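Long-range contact in glutamate racemase (Campylobacter jejuni, PDB 3UHF), which belongs to the Asp/Glu/hydantoin racemase family, alpha/beta enzymes built around two parallel sheets, and holds d-glutamic acid: residues A[45-50]-A[245-250]. Numbering follows the deposited sequence. Where two conformers were deposited one is given.
Sequences EARLFD and NHKAKL
The Schellman turn that ends helix 37-45, together with the loop leading on to strand 51-56, lies against the entry to strand 249-254, where Arg47 and Lys247 cross side chains at about a right angle. Arg47 takes the positive phi (53°) that lets the chain turn out of the helix in this motif. Its side chain runs extended from CG to NE and brings NH1 to the backbone of residues 245-250, where it donates to Asn245 O at 2.6 Å; the bond is short but weak, bent to 128° at the hydrogen. That oxygen sits at the edge of the guanidinium, in its plane, while the backbone of Lys247 lies over one face. Lys247 bends at chi2 (-61°), which carries its CE to 3.4 Å from Arg47 NH2 and its NZ to 3.2 Å from Arg47 NE. Two donors of like charge meet there, a proximity that should cost some energy; Glu45 O lies 3.3 Å from Lys247 NZ. Farther along, a water donates to both Phe49 O and His246 O, bridging the two backbones, and the methyl of Ala248 packs on Phe49 O at 3.2 Å. Lys249 N then donates to Asp50 O at 2.8 Å in a nearly straight bond, with Ala248 CA adding a CA-H...O contact to the same oxygen. This bond comes just before the parallel pairing of strands 51-56 and 249-254, where a backbone bond between Lys249 and Ile52 follows. At this surface edge of the five-stranded sheet, Phe49 packs on Leu43 of helix 37-45, Leu48 reaches Lys236 of helix 227-238, and Ala248 touches Ile52 of strand 51-56.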
ATOM      1  N   GLU A  45      12.896   3.341  -5.279  1.00 28.67           N
ATOM      2  CA  GLU A  45      13.409   3.308  -6.646  1.00 32.48           C
ATOM      3  C   GLU A  45      13.117   4.604  -7.398  1.00 31.22           C
ATOM      4  O   GLU A  45      13.841   4.970  -8.329  1.00 29.00           O
ATOM      5  CB  GLU A  45      12.883   2.078  -7.394  1.00 33.33           C
ATOM      6  CG  GLU A  45      13.315   0.771  -6.722  1.00 41.40           C
ATOM      7  CD  GLU A  45      12.796  -0.479  -7.421  1.00 47.55           C
ATOM      8  OE1 GLU A  45      11.959  -0.367  -8.347  1.00 48.98           O
ATOM      9  OE2 GLU A  45      13.230  -1.587  -7.033  1.00 51.09           O
ATOM     10  N   ALA A  46      12.074   5.314  -6.978  1.00 25.78           N
ATOM     11  CA  ALA A  46      11.728   6.601  -7.589  1.00 30.05           C
ATOM     12  C   ALA A  46      12.696   7.734  -7.213  1.00 31.19           C
ATOM     13  O   ALA A  46      12.651   8.820  -7.803  1.00 31.31           O
ATOM     14  CB  ALA A  46      10.293   6.982  -7.233  1.00 28.59           C
ATOM     15  N   ARG A  47      13.558   7.475  -6.234  1.00 30.47           N
ATOM     16  CA  ARG A  47      14.548   8.446  -5.765  1.00 33.92           C
ATOM     17  C   ARG A  47      13.963   9.801  -5.374  1.00 39.23           C
ATOM     18  O   ARG A  47      14.449  10.847  -5.806  1.00 39.14           O
ATOM     19  CB  ARG A  47      15.665   8.620  -6.800  1.00 35.14           C
ATOM     20  CG  ARG A  47      16.427   7.330  -7.063  1.00 41.25           C
ATOM     21  CD  ARG A  47      17.830   7.590  -7.581  1.00 49.77           C
ATOM     22  NE  ARG A  47      18.579   6.343  -7.707  1.00 57.79           N
ATOM     23  CZ  ARG A  47      19.898   6.271  -7.845  1.00 65.77           C
ATOM     24  NH1 ARG A  47      20.628   7.380  -7.872  1.00 70.25           N
ATOM     25  NH2 ARG A  47      20.490   5.089  -7.954  1.00 67.78           N
ATOM     26  N   LEU A  48      12.927   9.773  -4.544  1.00 35.33           N
ATOM     27  CA  LEU A  48      12.222  10.988  -4.154  1.00 35.84           C
ATOM     28  C   LEU A  48      12.783  11.587  -2.874  1.00 32.30           C
ATOM     29  O   LEU A  48      12.723  12.803  -2.668  1.00 39.22           O
ATOM     30  CB  LEU A  48      10.739  10.685  -3.924  1.00 35.00           C
ATOM     31  CG  LEU A  48       9.907  10.051  -5.037  1.00 41.41           C
ATOM     32  CD1 LEU A  48       8.523   9.720  -4.499  1.00 39.31           C
ATOM     33  CD2 LEU A  48       9.808  10.964  -6.239  1.00 39.55           C
ATOM     34  N   PHE A  49      13.314  10.734  -2.005  1.00 33.86           N
ATOM     35  CA  PHE A  49      13.681  11.158  -0.658  1.00 30.53           C
ATOM     36  C   PHE A  49      15.115  10.815  -0.295  1.00 30.75           C
ATOM     37  O   PHE A  49      15.722   9.922  -0.887  1.00 33.60           O
ATOM     38  CB  PHE A  49      12.735  10.518   0.353  1.00 33.64           C
ATOM     39  CG  PHE A  49      11.300  10.667  -0.011  1.00 35.15           C
ATOM     40  CD1 PHE A  49      10.542   9.564  -0.352  1.00 36.59           C
ATOM     41  CD2 PHE A  49      10.716  11.923  -0.059  1.00 34.95           C
ATOM     42  CE1 PHE A  49       9.214   9.702  -0.705  1.00 40.99           C
ATOM     43  CE2 PHE A  49       9.389  12.065  -0.414  1.00 40.29           C
ATOM     44  CZ  PHE A  49       8.642  10.953  -0.739  1.00 38.22           C
ATOM     45  N   ASP A  50      15.639  11.528   0.696  1.00 32.17           N
ATOM     46  CA  ASP A  50      17.003  11.322   1.158  1.00 34.88           C
ATOM     47  C   ASP A  50      17.035  10.247   2.238  1.00 37.54           C
ATOM     48  O   ASP A  50      18.026   9.536   2.384  1.00 35.79           O
ATOM     49  CB  ASP A  50      17.570  12.628   1.717  1.00 44.64           C
ATOM     50  CG  ASP A  50      17.591  13.739   0.685  1.00 53.85           C
ATOM     51  OD1 ASP A  50      18.155  13.516  -0.407  1.00 48.41           O
ATOM     52  OD2 ASP A  50      17.028  14.824   0.957  1.00 58.25           O
ATOM     53  N   ASN A 245      19.782  12.748  -5.897  1.00 53.00           N
ATOM     54  CA  ASN A 245      20.953  12.161  -6.527  1.00 53.88           C
ATOM     55  C   ASN A 245      21.019  10.657  -6.287  1.00 53.88           C
ATOM     56  O   ASN A 245      20.918   9.870  -7.229  1.00 67.75           O
ATOM     57  CB  ASN A 245      22.227  12.837  -6.021  1.00 64.75           C
ATOM     58  CG  ASN A 245      23.451  12.440  -6.820  1.00 75.87           C
ATOM     59  OD1 ASN A 245      23.337  11.931  -7.935  1.00 80.26           O
ATOM     60  ND2 ASN A 245      24.631  12.671  -6.254  1.00 77.11           N
ATOM     61  N   HIS A 246      21.136  10.290  -5.010  0.56 40.78           N
ATOM     62  CA  HIS A 246      21.312   8.909  -4.559  0.56 37.76           C
ATOM     63  C   HIS A 246      20.010   8.256  -4.090  0.56 39.24           C
ATOM     64  O   HIS A 246      18.981   8.920  -3.973  0.56 39.48           O
ATOM     65  CB  HIS A 246      22.288   8.877  -3.382  0.56 35.50           C
ATOM     66  CG  HIS A 246      23.660   9.373  -3.713  0.56 37.32           C
ATOM     67  ND1 HIS A 246      24.445   8.790  -4.683  0.56 38.22           N
ATOM     68  CD2 HIS A 246      24.393  10.385  -3.192  0.56 38.89           C
ATOM     69  CE1 HIS A 246      25.600   9.427  -4.752  0.56 40.28           C
ATOM     70  NE2 HIS A 246      25.593  10.398  -3.856  0.56 40.72           N
ATOM     71  N   LYS A 247      20.079   6.953  -3.808  1.00 35.93           N
ATOM     72  CA  LYS A 247      19.011   6.242  -3.114  1.00 45.92           C
ATOM     73  C   LYS A 247      18.928   6.723  -1.679  1.00 46.90           C
ATOM     74  O   LYS A 247      19.926   7.163  -1.110  1.00 43.74           O
ATOM     75  CB  LYS A 247      19.298   4.739  -3.100  1.00 47.32           C
ATOM     76  CG  LYS A 247      19.304   4.065  -4.460  1.00 58.53           C
ATOM     77  CD  LYS A 247      17.955   4.188  -5.143  1.00 63.69           C
ATOM     78  CE  LYS A 247      17.918   3.379  -6.428  1.00 73.98           C
ATOM     79  NZ  LYS A 247      16.733   3.721  -7.263  1.00 80.68           N
ATOM     80  N   ALA A 248      17.741   6.622  -1.096  1.00 38.55           N
ATOM     81  CA  ALA A 248      17.525   7.060   0.272  1.00 39.23           C
ATOM     82  C   ALA A 248      18.273   6.189   1.278  1.00 36.91           C
ATOM     83  O   ALA A 248      18.533   5.009   1.030  1.00 33.05           O
ATOM     84  CB  ALA A 248      16.034   7.063   0.595  1.00 37.73           C
ATOM     85  N   LYS A 249      18.625   6.788   2.410  1.00 35.96           N
ATOM     86  CA  LYS A 249      19.058   6.019   3.565  1.00 39.64           C
ATOM     87  C   LYS A 249      17.809   5.384   4.157  1.00 32.46           C
ATOM     88  O   LYS A 249      16.806   6.064   4.361  1.00 33.55           O
ATOM     89  CB  LYS A 249      19.730   6.928   4.596  1.00 43.98           C
ATOM     90  CG  LYS A 249      20.347   6.184   5.775  1.00 55.94           C
ATOM     91  CD  LYS A 249      21.307   5.100   5.305  1.00 60.97           C
ATOM     92  CE  LYS A 249      22.548   5.034   6.183  1.00 62.73           C
ATOM     93  NZ  LYS A 249      22.202   4.890   7.619  1.00 64.32           N
ATOM     94  N   LEU A 250      17.857   4.080   4.409  1.00 31.27           N
ATOM     95  CA  LEU A 250      16.695   3.364   4.918  1.00 32.95           C
ATOM     96  C   LEU A 250      16.914   2.949   6.367  1.00 36.22           C
ATOM     97  O   LEU A 250      18.002   2.503   6.732  1.00 37.86           O
ATOM     98  CB  LEU A 250      16.420   2.116   4.072  1.00 34.75           C
ATOM     99  CG  LEU A 250      16.131   2.285   2.579  1.00 35.99           C
ATOM    100  CD1 LEU A 250      15.823   0.932   1.946  1.00 34.01           C
ATOM    101  CD2 LEU A 250      14.977   3.237   2.380  1.00 36.53           C
TER
HETATM  102  O   HOH W   1      16.490   8.830  -3.229  1.00 33.63           O